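Local coordinates for putative thiol-disulfide isomerase or thioredoxin (Salmonella enterica subsp. enterica serovar Typhimurium, PDB 3L9V), which probably catalyses the formation or exchange of protein disulfide bonds in the bacterial periplasm, as a thioredoxin-fold relative of DsbA, at residues A17-F22 with V53-S58; L67-A72 with A126-V131; S23-P28 with L60-H65; Y155-A160 with A176-L181. One frame throughout, in Å; residues are numbered along the deposited sequence.

Contact 1: residues A17-F22 with V53-S58; sequences AVVEFF and VKYHVS
The phenyl ring of F22 lies between K54 and H56. K54 CE sits on one face, 4.0 Å from the F22 ring centroid, with NZ over the same face in a cation-pi contact. Against the opposite face comes the edge of the H56 imidazole, CD2 reaching F22 CE2 at 3.7 Å, a T-shaped pair with planes 85° apart. F22 takes up this place because its CG stands between its backbone N and carbonyl carbon (chi1 79°), which swings the ring across the neighbouring strand. K54 runs beside E20 and bends at chi3 (66°); its long salt bridge to E20 is supplemented by water 1, 2.6 Å from E20 OE2 and 2.8 Å from K54 NZ, while E84 and D39 also hold the ammonium. These are adjacent parallel strands of the thioredoxin-type sheet, laced by five backbone hydrogen bonds from V53 N to V18 O through V57 N to F22 O. On the other face, Y55 CD2 meets F21 CZ at 3.7 Å and V19 CG1 at 3.5 Å, the two rings meeting obliquely, and V57 CG1 comes to the edge of the F21 ring. H56 NE2 bonds F24 N, just past the first strand.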
loop_
_atom_site.group_PDB
_atom_site.type_symbol
_atom_site.label_atom_id
_atom_site.label_comp_id
_atom_site.label_asym_id
_atom_site.label_seq_id
_atom_site.Cartn_x
_atom_site.Cartn_y
_atom_site.Cartn_z
ATOM N N ALA A 17 8.049 -9.500 5.118
ATOM C CA ALA A 17 8.367 -10.374 3.983
ATOM C C ALA A 17 8.020 -9.725 2.659
ATOM O O ALA A 17 8.764 -9.863 1.678
ATOM C CB ALA A 17 7.662 -11.707 4.094
ATOM N N VAL A 18 6.868 -9.062 2.618
ATOM C CA VAL A 18 6.509 -8.250 1.458
ATOM C C VAL A 18 6.083 -6.868 1.912
ATOM O O VAL A 18 5.328 -6.714 2.881
ATOM C CB VAL A 18 5.383 -8.879 0.602
ATOM C CG1 VAL A 18 5.097 -8.007 -0.615
ATOM C CG2 VAL A 18 5.763 -10.269 0.145
ATOM N N VAL A 19 6.593 -5.863 1.231
ATOM C CA VAL A 19 6.192 -4.485 1.452
ATOM C C VAL A 19 5.742 -3.919 0.110
ATOM O O VAL A 19 6.419 -4.114 -0.899
ATOM C CB VAL A 19 7.370 -3.658 1.968
ATOM C CG1 VAL A 19 7.034 -2.165 1.984
ATOM C CG2 VAL A 19 7.808 -4.156 3.360
ATOM N N GLU A 20 4.599 -3.241 0.101
ATOM C CA GLU A 20 4.151 -2.519 -1.094
ATOM C C GLU A 20 3.890 -1.020 -0.826
ATOM O O GLU A 20 3.053 -0.656 -0.003
ATOM C CB GLU A 20 2.913 -3.193 -1.688
ATOM C CG GLU A 20 2.342 -2.452 -2.874
ATOM C CD GLU A 20 1.071 -3.073 -3.433
ATOM O OE1 GLU A 20 0.755 -4.248 -3.134
ATOM O OE2 GLU A 20 0.379 -2.367 -4.187
ATOM N N PHE A 21 4.647 -0.155 -1.478
ATOM C CA PHE A 21 4.353 1.270 -1.444
ATOM C C PHE A 21 3.336 1.548 -2.540
ATOM O O PHE A 21 3.503 1.088 -3.690
ATOM C CB PHE A 21 5.615 2.101 -1.653
ATOM C CG PHE A 21 6.585 2.045 -0.487
ATOM C CD1 PHE A 21 7.417 0.944 -0.309
ATOM C CD2 PHE A 21 6.657 3.088 0.430
ATOM C CE1 PHE A 21 8.325 0.888 0.753
ATOM C CE2 PHE A 21 7.548 3.033 1.515
ATOM C CZ PHE A 21 8.386 1.934 1.671
ATOM N N PHE A 22 2.280 2.282 -2.180
ATOM C CA PHE A 22 1.150 2.503 -3.087
ATOM C C PHE A 22 0.584 3.893 -2.849
ATOM O O PHE A 22 0.939 4.553 -1.873
ATOM C CB PHE A 22 0.039 1.446 -2.871
ATOM C CG PHE A 22 -0.863 1.724 -1.634
ATOM C CD1 PHE A 22 -0.375 1.564 -0.338
ATOM C CD2 PHE A 22 -2.170 2.162 -1.791
ATOM C CE1 PHE A 22 -1.187 1.829 0.783
ATOM C CE2 PHE A 22 -2.992 2.434 -0.695
ATOM C CZ PHE A 22 -2.497 2.256 0.606
ATOM N N VAL A 53 2.870 -5.864 4.185
ATOM C CA VAL A 53 2.501 -4.571 4.727
ATOM C C VAL A 53 2.478 -3.530 3.609
ATOM O O VAL A 53 3.353 -3.542 2.740
ATOM C CB VAL A 53 3.512 -4.133 5.800
ATOM C CG1 VAL A 53 3.062 -2.863 6.450
ATOM C CG2 VAL A 53 3.667 -5.242 6.852
ATOM N N LYS A 54 1.489 -2.632 3.641
ATOM C CA LYS A 54 1.387 -1.570 2.651
ATOM C C LYS A 54 1.577 -0.202 3.262
ATOM O O LYS A 54 1.033 0.138 4.329
ATOM C CB LYS A 54 0.033 -1.628 1.898
ATOM C CG LYS A 54 -0.245 -2.965 1.276
ATOM C CD LYS A 54 -1.477 -2.912 0.379
ATOM C CE LYS A 54 -1.244 -2.017 -0.817
ATOM N NZ LYS A 54 -2.345 -2.054 -1.829
ATOM N N TYR A 55 2.342 0.598 2.555
ATOM C CA TYR A 55 2.619 1.933 2.974
ATOM C C TYR A 55 2.193 2.885 1.890
ATOM O O TYR A 55 2.505 2.671 0.723
ATOM C CB TYR A 55 4.116 2.117 3.195
ATOM C CG TYR A 55 4.719 1.197 4.235
ATOM C CD1 TYR A 55 4.198 1.131 5.523
ATOM C CD2 TYR A 55 5.854 0.447 3.943
ATOM C CE1 TYR A 55 4.780 0.314 6.491
ATOM C CE2 TYR A 55 6.446 -0.373 4.902
ATOM C CZ TYR A 55 5.905 -0.430 6.169
ATOM O OH TYR A 55 6.480 -1.246 7.101
ATOM N N HIS A 56 1.544 3.968 2.304
ATOM C CA HIS A 56 1.073 5.006 1.393
ATOM C C HIS A 56 2.138 6.063 1.119
ATOM O O HIS A 56 2.938 6.404 1.999
ATOM C CB HIS A 56 -0.205 5.665 1.936
ATOM C CG HIS A 56 -0.985 6.372 0.883
ATOM N ND1 HIS A 56 -0.888 7.736 0.653
ATOM C CD2 HIS A 56 -1.851 5.909 -0.055
ATOM C CE1 HIS A 56 -1.651 8.065 -0.363
ATOM N NE2 HIS A 56 -2.261 6.981 -0.807
ATOM N N VAL A 57 2.161 6.573 -0.108
ATOM C CA VAL A 57 3.150 7.566 -0.494
ATOM C C VAL A 57 2.450 8.897 -0.724
ATOM O O VAL A 57 1.338 8.949 -1.251
ATOM C CB VAL A 57 3.978 7.154 -1.747
ATOM C CG1 VAL A 57 4.438 5.683 -1.645
ATOM C CG2 VAL A 57 3.208 7.391 -3.011
ATOM N N SER A 58 3.119 9.967 -0.318
ATOM C CA SER A 58 2.514 11.283 -0.203
ATOM C C SER A 58 2.743 12.110 -1.438
ATOM O O SER A 58 2.015 13.069 -1.672
ATOM C CB SER A 58 3.099 12.014 1.008
ATOM O OG SER A 58 2.837 11.259 2.168
HETATM O O HOH W 1 -1.980 -1.223 -4.504
#

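Contact 2: residues L67-A72 with A126-V131; sequences LTRAWA and AVNDMV
A72 presents its methyl as a small knob to a shallow hollow on helix 125-140 lined by V127, M130 and V131. Its CB lies 3.6 Å from V131 CG2, 3.7 Å from M130 CB and 3.8 Å from V127 CG1, so three side chains from little more than one turn close round one methyl. With only a methyl at this point, the segment axes approach to 8.5 Å and cross at 121°, and the CA atoms of A72 and M130 are 5.1 Å apart. In return V131 CG2 fills the groove between A72 and R69, resting against R69 CA and over the centre of one guanidinium face. Helix 64-77 lies in the helical insertion typical of DsbA-like proteins, and helix 125-140 leads from it back to the thioredoxin sheet. M130, a selenomethionine here, contributes CB and CG, while its selenium end turns away. At the border of this apolar patch R69 folds over V131 through its bend at chi3 (-75°), carrying NH1 to N128 OD1 at 2.8 Å, with the acceptor close to the guanidinium plane; NH2 adds a weak bond to the same oxygen. I122 O also accepts from NH1. The chemistry thus pairs an apolar centre with a polar clasp, in which neutral acceptors hold an arginine whose charge is probably retained.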
loop_
_atom_site.group_PDB
_atom_site.type_symbol
_atom_site.label_atom_id
_atom_site.label_comp_id
_atom_site.label_asym_id
_atom_site.label_seq_id
_atom_site.Cartn_x
_atom_site.Cartn_y
_atom_site.Cartn_z
ATOM N N LEU A 67 -3.951 11.616 2.765
ATOM C CA LEU A 67 -4.170 10.185 2.628
ATOM C C LEU A 67 -3.111 9.384 3.419
ATOM O O LEU A 67 -3.453 8.468 4.137
ATOM C CB LEU A 67 -4.198 9.802 1.144
ATOM C CG LEU A 67 -5.484 10.369 0.476
ATOM C CD1 LEU A 67 -5.379 10.290 -1.017
ATOM C CD2 LEU A 67 -6.717 9.598 0.955
ATOM N N THR A 68 -1.834 9.744 3.287
ATOM C CA THR A 68 -0.781 9.064 4.047
ATOM C C THR A 68 -1.058 9.076 5.563
ATOM O O THR A 68 -0.851 8.087 6.238
ATOM C CB THR A 68 0.624 9.670 3.754
ATOM O OG1 THR A 68 0.981 9.417 2.388
ATOM C CG2 THR A 68 1.749 9.075 4.706
ATOM N N ARG A 69 -1.527 10.199 6.077
ATOM C CA ARG A 69 -1.849 10.325 7.501
ATOM C C ARG A 69 -3.090 9.517 7.802
ATOM O O ARG A 69 -3.159 8.863 8.826
ATOM C CB ARG A 69 -2.034 11.800 7.897
ATOM C CG ARG A 69 -2.379 12.057 9.404
ATOM C CD ARG A 69 -2.187 13.540 9.764
ATOM N NE ARG A 69 -0.779 13.884 9.886
ATOM C CZ ARG A 69 -0.056 13.691 10.988
ATOM N NH1 ARG A 69 -0.624 13.186 12.075
ATOM N NH2 ARG A 69 1.233 14.010 11.005
ATOM N N ALA A 70 -4.063 9.535 6.888
ATOM C CA ALA A 70 -5.274 8.749 7.064
ATOM C C ALA A 70 -4.924 7.264 7.100
ATOM O O ALA A 70 -5.441 6.513 7.937
ATOM C CB ALA A 70 -6.275 9.046 5.946
ATOM N N TRP A 71 -4.014 6.853 6.208
ATOM C CA TRP A 71 -3.531 5.475 6.202
ATOM C C TRP A 71 -2.747 5.123 7.482
ATOM O O TRP A 71 -2.850 4.026 8.004
ATOM C CB TRP A 71 -2.629 5.257 4.978
ATOM C CG TRP A 71 -2.273 3.829 4.775
ATOM C CD1 TRP A 71 -1.039 3.251 4.976
ATOM C CD2 TRP A 71 -3.144 2.778 4.320
ATOM N NE1 TRP A 71 -1.106 1.900 4.695
ATOM C CE2 TRP A 71 -2.375 1.589 4.275
ATOM C CE3 TRP A 71 -4.501 2.724 3.964
ATOM C CZ2 TRP A 71 -2.913 0.361 3.864
ATOM C CZ3 TRP A 71 -5.039 1.513 3.571
ATOM C CH2 TRP A 71 -4.245 0.339 3.517
ATOM N N ALA A 72 -1.920 6.048 7.930
ATOM C CA ALA A 72 -1.221 5.879 9.204
ATOM C C ALA A 72 -2.260 5.586 10.301
ATOM O O ALA A 72 -2.055 4.740 11.164
ATOM C CB ALA A 72 -0.415 7.150 9.514
ATOM N N ALA A 126 0.818 8.482 18.136
ATOM C CA ALA A 126 0.928 7.194 17.460
ATOM C C ALA A 126 0.746 7.305 15.933
ATOM O O ALA A 126 1.398 6.593 15.170
ATOM C CB ALA A 126 -0.048 6.197 18.044
ATOM N N VAL A 127 -0.139 8.197 15.497
ATOM C CA VAL A 127 -0.337 8.429 14.070
ATOM C C VAL A 127 0.816 9.246 13.534
ATOM O O VAL A 127 1.292 8.997 12.427
ATOM C CB VAL A 127 -1.679 9.126 13.773
ATOM C CG1 VAL A 127 -1.838 9.399 12.274
ATOM C CG2 VAL A 127 -2.766 8.260 14.225
ATOM N N ASN A 128 1.267 10.220 14.322
ATOM C CA ASN A 128 2.441 10.995 13.957
ATOM C C ASN A 128 3.614 10.060 13.686
ATOM O O ASN A 128 4.334 10.246 12.698
ATOM C CB ASN A 128 2.837 11.989 15.054
ATOM C CG ASN A 128 1.887 13.165 15.160
ATOM O OD1 ASN A 128 1.128 13.454 14.238
ATOM N ND2 ASN A 128 1.936 13.856 16.293
ATOM N N ASP A 129 3.790 9.065 14.560
ATOM C CA ASP A 129 4.879 8.100 14.436
ATOM C C ASP A 129 4.723 7.310 13.143
ATOM O O ASP A 129 5.695 7.024 12.481
ATOM C CB ASP A 129 4.867 7.091 15.583
ATOM C CG ASP A 129 5.370 7.669 16.898
ATOM O OD1 ASP A 129 5.753 8.851 16.935
ATOM O OD2 ASP A 129 5.373 6.924 17.897
HETATM N N MSE A 130 3.488 6.947 12.805
HETATM C CA MSE A 130 3.241 6.067 11.670
HETATM C C MSE A 130 3.407 6.813 10.335
HETATM O O MSE A 130 3.779 6.225 9.316
HETATM C CB MSE A 130 1.871 5.412 11.781
HETATM C CG MSE A 130 1.763 4.079 11.063
HETATM SE SE MSE A 130 2.943 2.718 11.839
HETATM C CE MSE A 130 2.219 1.177 10.921
ATOM N N VAL A 131 3.128 8.108 10.358
ATOM C CA VAL A 131 3.423 8.979 9.232
ATOM C C VAL A 131 4.941 9.071 9.093
ATOM O O VAL A 131 5.486 8.939 7.991
ATOM C CB VAL A 131 2.809 10.390 9.404
ATOM C CG1 VAL A 131 3.237 11.294 8.292
ATOM C CG2 VAL A 131 1.256 10.341 9.457
#

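Contact 3: residues S23-P28 with L60-H65; sequences SFYCPP and LGPLGH
Y25 lays its ring against the turn at G61, and G61 CA stands over the ring centre, 3.8 Å from the Y25 centroid, in a CH-pi contact. This is probably the active-site side of the thioredoxin fold, where the Cys-Pro-Pro-Cys sequence opens with C26 at the N-cap of helix 27-35, as in DsbA relatives. The tyrosine reaches across to the start of helix 64-77, where its OH accepts a hydrogen bond from L63 N at 2.9 Å. The same OH is flanked by P62 CD and by L63 CB, the latter only 3.1 Å away. At the root of the side chain L60 CD2 packs on Y25 CB at 3.9 Å and extends toward S23 OG, while L60 O approaches Y25 CD2.

Two turns place these first contacts. G61 to G64 is a type I turn that leads L63 to the N-cap of helix 64-77, directing its N-H at the phenol. S23 to C26 is another, reinforced by an ST turn in which Y25 N donates to S23 OG. Y25 has CG anti to its carbonyl carbon (chi1 -74°), which sends the ring across to G61 and L63. Farther out, the F24 ring meets F87 and F88 of helix 80-93, the latter edge-to-face, and L67 touches the side chain of Y25. Water 2 ties the two loops together, accepting from S23 OG at 2.7 Å and donating to L60 O at 2.8 Å.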
loop_
_atom_site.group_PDB
_atom_site.type_symbol
_atom_site.label_atom_id
_atom_site.label_comp_id
_atom_site.label_asym_id
_atom_site.label_seq_id
_atom_site.Cartn_x
_atom_site.Cartn_y
_atom_site.Cartn_z
ATOM N N SER A 23 -0.308 4.322 -3.736
ATOM C CA SER A 23 -1.028 5.573 -3.554
ATOM C C SER A 23 -2.485 5.411 -3.969
ATOM O O SER A 23 -2.765 4.729 -4.934
ATOM C CB SER A 23 -0.410 6.669 -4.415
ATOM O OG SER A 23 -1.268 7.802 -4.443
ATOM N N PHE A 24 -3.415 6.057 -3.269
ATOM C CA PHE A 24 -4.816 6.015 -3.711
ATOM C C PHE A 24 -5.078 6.716 -5.066
ATOM O O PHE A 24 -6.160 6.593 -5.649
ATOM C CB PHE A 24 -5.742 6.522 -2.600
ATOM C CG PHE A 24 -5.844 5.569 -1.449
ATOM C CD1 PHE A 24 -6.405 4.324 -1.624
ATOM C CD2 PHE A 24 -5.342 5.904 -0.207
ATOM C CE1 PHE A 24 -6.468 3.425 -0.585
ATOM C CE2 PHE A 24 -5.418 5.020 0.836
ATOM C CZ PHE A 24 -5.976 3.774 0.648
ATOM N N TYR A 25 -4.067 7.419 -5.566
ATOM C CA TYR A 25 -4.140 8.102 -6.847
ATOM C C TYR A 25 -3.544 7.283 -8.009
ATOM O O TYR A 25 -3.648 7.681 -9.163
ATOM C CB TYR A 25 -3.372 9.418 -6.789
ATOM C CG TYR A 25 -4.040 10.525 -6.012
ATOM C CD1 TYR A 25 -5.096 11.248 -6.563
ATOM C CD2 TYR A 25 -3.582 10.882 -4.743
ATOM C CE1 TYR A 25 -5.694 12.277 -5.858
ATOM C CE2 TYR A 25 -4.160 11.912 -4.041
ATOM C CZ TYR A 25 -5.228 12.594 -4.594
ATOM O OH TYR A 25 -5.799 13.618 -3.894
ATOM N N CYS A 26 -2.949 6.139 -7.683
ATOM C CA CYS A 26 -2.188 5.327 -8.631
ATOM C C CYS A 26 -3.052 4.257 -9.280
ATOM O O CYS A 26 -3.465 3.315 -8.624
ATOM C CB CYS A 26 -1.015 4.668 -7.894
ATOM S SG CYS A 26 -0.157 3.366 -8.820
ATOM N N PRO A 27 -3.355 4.406 -10.580
ATOM C CA PRO A 27 -4.233 3.433 -11.250
ATOM C C PRO A 27 -3.762 1.964 -11.147
ATOM O O PRO A 27 -4.546 1.078 -10.808
ATOM C CB PRO A 27 -4.224 3.905 -12.720
ATOM C CG PRO A 27 -3.989 5.391 -12.630
ATOM C CD PRO A 27 -3.009 5.545 -11.458
ATOM N N PRO A 28 -2.471 1.701 -11.417
ATOM C CA PRO A 28 -2.021 0.314 -11.289
ATOM C C PRO A 28 -2.146 -0.202 -9.842
ATOM O O PRO A 28 -2.364 -1.390 -9.664
ATOM C CB PRO A 28 -0.550 0.375 -11.719
ATOM C CG PRO A 28 -0.421 1.612 -12.495
ATOM C CD PRO A 28 -1.418 2.584 -11.937
ATOM N N LEU A 60 2.229 11.900 -4.536
ATOM C CA LEU A 60 1.316 11.936 -5.666
ATOM C C LEU A 60 -0.026 12.565 -5.279
ATOM O O LEU A 60 -0.568 12.279 -4.202
ATOM C CB LEU A 60 1.107 10.511 -6.179
ATOM C CG LEU A 60 0.599 10.265 -7.585
ATOM C CD1 LEU A 60 1.570 10.793 -8.649
ATOM C CD2 LEU A 60 0.400 8.779 -7.743
ATOM N N GLY A 61 -0.540 13.431 -6.153
ATOM C CA GLY A 61 -1.860 14.018 -6.009
ATOM C C GLY A 61 -2.017 15.112 -4.964
ATOM O O GLY A 61 -1.174 15.290 -4.087
ATOM N N PRO A 62 -3.113 15.873 -5.066
ATOM C CA PRO A 62 -3.428 16.983 -4.156
ATOM C C PRO A 62 -3.515 16.546 -2.694
ATOM O O PRO A 62 -3.019 17.261 -1.842
ATOM C CB PRO A 62 -4.819 17.447 -4.616
ATOM C CG PRO A 62 -4.973 16.936 -6.001
ATOM C CD PRO A 62 -4.140 15.678 -6.102
ATOM N N LEU A 63 -4.144 15.408 -2.413
ATOM C CA LEU A 63 -4.363 14.985 -1.031
ATOM C C LEU A 63 -3.272 14.028 -0.542
ATOM O O LEU A 63 -3.437 13.357 0.481
ATOM C CB LEU A 63 -5.763 14.369 -0.867
ATOM C CG LEU A 63 -6.952 15.334 -1.106
ATOM C CD1 LEU A 63 -8.286 14.609 -1.221
ATOM C CD2 LEU A 63 -7.038 16.409 -0.029
ATOM N N GLY A 64 -2.162 13.970 -1.272
ATOM C CA GLY A 64 -1.109 12.999 -0.981
ATOM C C GLY A 64 -0.813 12.830 0.502
ATOM O O GLY A 64 -0.775 11.726 1.032
ATOM N N HIS A 65 -0.604 13.940 1.185
ATOM C CA HIS A 65 -0.141 13.865 2.560
ATOM C C HIS A 65 -1.265 13.525 3.500
ATOM O O HIS A 65 -1.040 12.885 4.522
ATOM C CB HIS A 65 0.519 15.179 2.982
ATOM C CG HIS A 65 1.860 15.402 2.363
ATOM N ND1 HIS A 65 3.028 14.956 2.947
ATOM C CD2 HIS A 65 2.222 16.018 1.212
ATOM C CE1 HIS A 65 4.052 15.305 2.190
ATOM N NE2 HIS A 65 3.589 15.952 1.131
HETATM O O HOH W 2 -0.542 9.844 -2.893
#

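Contact 4: residues Y155-A160 with A176-L181; sequences YHINNA and AVVRKL
L181 turns both of its methyls toward the strand and uses each differently. CD2 lies above one face of the Y155 ring, 4.0 Å from the Y155 centroid and 15° off the ring normal, a CH-pi contact displaced toward the CD2 side of the ring. CD1 drops between Y155 and I157, 3.8 Å from Y155 CB and 3.5 Å from I157 CD1, the latter closer than carbon pairs usually come. I157 and L181 run antiparallel to each other as side chains, so that their methyl ends lie alongside. I157 CG1 is anti to the carbonyl carbon (chi1 -57°), and CD1 beyond it probes the helix surface between V177 and V178, touching V177 CG1 at 3.8 Å and V178 CG2 at 3.9 Å. V177 runs counter to the isoleucine, whereas V178 meets it nearly at a right angle. Strand and helix segments lie almost antiparallel, their axes 10.2 Å apart. Together with strand 148-151 they make up the beta-beta-alpha half that closes a thioredoxin fold, helix 167-182 lying on one face of the sheet. W5 of the edge strand 5-7 extends the cluster, meeting Y155 edge-to-face and packing on V177 and L181. No hydrogen bond crosses between the two segments, so strand and helix are joined by close apolar fit and a methyl-to-ring contact, an interaction with little directional demand beyond shape.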
loop_
_atom_site.group_PDB
_atom_site.type_symbol
_atom_site.label_atom_id
_atom_site.label_comp_id
_atom_site.label_asym_id
_atom_site.label_seq_id
_atom_site.Cartn_x
_atom_site.Cartn_y
_atom_site.Cartn_z
ATOM N N TYR A 155 14.607 -7.202 -2.537
ATOM C CA TYR A 155 14.293 -7.295 -3.968
ATOM C C TYR A 155 13.134 -6.377 -4.314
ATOM O O TYR A 155 12.084 -6.435 -3.667
ATOM C CB TYR A 155 13.935 -8.733 -4.363
ATOM C CG TYR A 155 14.903 -9.784 -3.864
ATOM C CD1 TYR A 155 16.211 -9.848 -4.345
ATOM C CD2 TYR A 155 14.505 -10.727 -2.926
ATOM C CE1 TYR A 155 17.101 -10.824 -3.890
ATOM C CE2 TYR A 155 15.384 -11.700 -2.463
ATOM C CZ TYR A 155 16.679 -11.737 -2.949
ATOM O OH TYR A 155 17.544 -12.692 -2.490
ATOM N N HIS A 156 13.349 -5.512 -5.302
ATOM C CA HIS A 156 12.303 -4.650 -5.854
ATOM C C HIS A 156 11.742 -5.294 -7.121
ATOM O O HIS A 156 12.474 -5.545 -8.067
ATOM C CB HIS A 156 12.854 -3.256 -6.170
ATOM C CG HIS A 156 11.860 -2.345 -6.830
ATOM N ND1 HIS A 156 12.182 -1.560 -7.923
ATOM C CD2 HIS A 156 10.561 -2.092 -6.563
ATOM C CE1 HIS A 156 11.125 -0.859 -8.287
ATOM N NE2 HIS A 156 10.119 -1.171 -7.483
ATOM N N ILE A 157 10.454 -5.595 -7.125
ATOM C CA ILE A 157 9.858 -6.220 -8.294
ATOM C C ILE A 157 9.809 -5.191 -9.429
ATOM O O ILE A 157 9.485 -4.037 -9.202
ATOM C CB ILE A 157 8.463 -6.811 -7.987
ATOM C CG1 ILE A 157 8.549 -7.827 -6.824
ATOM C CG2 ILE A 157 7.843 -7.423 -9.265
ATOM C CD1 ILE A 157 9.335 -9.155 -7.156
ATOM N N ASN A 158 10.163 -5.605 -10.646
ATOM C CA ASN A 158 10.072 -4.702 -11.790
ATOM C C ASN A 158 8.696 -4.811 -12.471
ATOM O O ASN A 158 8.486 -5.702 -13.283
ATOM C CB ASN A 158 11.195 -4.998 -12.806
ATOM C CG ASN A 158 11.191 -4.026 -13.982
ATOM O OD1 ASN A 158 10.276 -3.230 -14.123
ATOM N ND2 ASN A 158 12.216 -4.092 -14.824
ATOM N N ASN A 159 7.761 -3.918 -12.150
ATOM C CA ASN A 159 6.400 -4.029 -12.707
ATOM C C ASN A 159 6.440 -4.084 -14.243
ATOM O O ASN A 159 5.582 -4.670 -14.900
ATOM C CB ASN A 159 5.549 -2.814 -12.322
ATOM C CG ASN A 159 5.436 -2.607 -10.800
ATOM O OD1 ASN A 159 5.497 -3.554 -10.024
ATOM N ND2 ASN A 159 5.273 -1.357 -10.389
ATOM N N ALA A 160 7.427 -3.429 -14.817
ATOM C CA ALA A 160 7.402 -3.228 -16.253
ATOM C C ALA A 160 8.113 -4.371 -16.990
ATOM O O ALA A 160 8.369 -4.270 -18.188
ATOM C CB ALA A 160 7.996 -1.876 -16.602
ATOM N N ALA A 176 4.156 -15.440 -9.062
ATOM C CA ALA A 176 5.141 -16.505 -9.184
ATOM C C ALA A 176 6.529 -15.979 -8.853
ATOM O O ALA A 176 7.297 -16.618 -8.133
ATOM C CB ALA A 176 5.116 -17.119 -10.587
ATOM N N VAL A 177 6.839 -14.792 -9.357
ATOM C CA VAL A 177 8.116 -14.177 -9.062
ATOM C C VAL A 177 8.247 -13.793 -7.583
ATOM O O VAL A 177 9.285 -14.015 -6.971
ATOM C CB VAL A 177 8.404 -12.980 -9.996
ATOM C CG1 VAL A 177 9.575 -12.159 -9.479
ATOM C CG2 VAL A 177 8.687 -13.494 -11.399
ATOM N N VAL A 178 7.194 -13.235 -7.004
ATOM C CA VAL A 178 7.235 -12.935 -5.576
ATOM C C VAL A 178 7.392 -14.183 -4.735
ATOM O O VAL A 178 8.181 -14.210 -3.790
ATOM C CB VAL A 178 6.007 -12.158 -5.125
ATOM C CG1 VAL A 178 5.969 -12.080 -3.579
ATOM C CG2 VAL A 178 6.061 -10.787 -5.744
ATOM N N ARG A 179 6.623 -15.214 -5.082
ATOM C CA ARG A 179 6.747 -16.524 -4.463
ATOM C C ARG A 179 8.210 -17.025 -4.507
ATOM O O ARG A 179 8.797 -17.361 -3.477
ATOM C CB ARG A 179 5.815 -17.521 -5.162
ATOM C CG ARG A 179 5.779 -18.948 -4.534
ATOM C CD ARG A 179 5.283 -19.998 -5.557
ATOM N NE ARG A 179 6.284 -20.184 -6.596
ATOM C CZ ARG A 179 6.034 -20.369 -7.891
ATOM N NH1 ARG A 179 4.788 -20.404 -8.348
ATOM N NH2 ARG A 179 7.049 -20.526 -8.733
ATOM N N LYS A 180 8.794 -17.064 -5.700
ATOM C CA LYS A 180 10.195 -17.470 -5.852
ATOM C C LYS A 180 11.142 -16.739 -4.896
ATOM O O LYS A 180 11.985 -17.338 -4.244
ATOM C CB LYS A 180 10.645 -17.259 -7.294
ATOM C CG LYS A 180 12.159 -17.398 -7.486
ATOM C CD LYS A 180 12.533 -17.364 -8.967
ATOM C CE LYS A 180 12.265 -15.986 -9.578
ATOM N NZ LYS A 180 12.445 -16.000 -11.063
ATOM N N LEU A 181 10.983 -15.424 -4.819
ATOM C CA LEU A 181 11.850 -14.582 -4.018
ATOM C C LEU A 181 11.615 -14.737 -2.520
ATOM O O LEU A 181 12.470 -14.381 -1.706
ATOM C CB LEU A 181 11.671 -13.123 -4.422
ATOM C CG LEU A 181 12.191 -12.758 -5.813
ATOM C CD1 LEU A 181 11.849 -11.303 -6.126
ATOM C CD2 LEU A 181 13.702 -12.997 -5.932
#

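How the contacts relate
Contacts 1, 2 and 3 interlock, while contact 4 lies toward the other end of the sheet. Contacts 1 and 3 cross along the chain: strand 18-22 runs into the loop before helix 27-35, and strand 52-56 into the loop before helix 64-77. Helix 64-77 then supplies one side of contact 2, so the parallel strand pair, the putative redox loop and the helical insertion form one continuous block, with centres about 13 to 15 Å apart. S58 to T68 and K54 to W71 bridge contacts 1 and 2. Contact 4 shares only the sheet with contact 1, touching it through V18 and V178, and its centre is about 27 Å from that of contact 2.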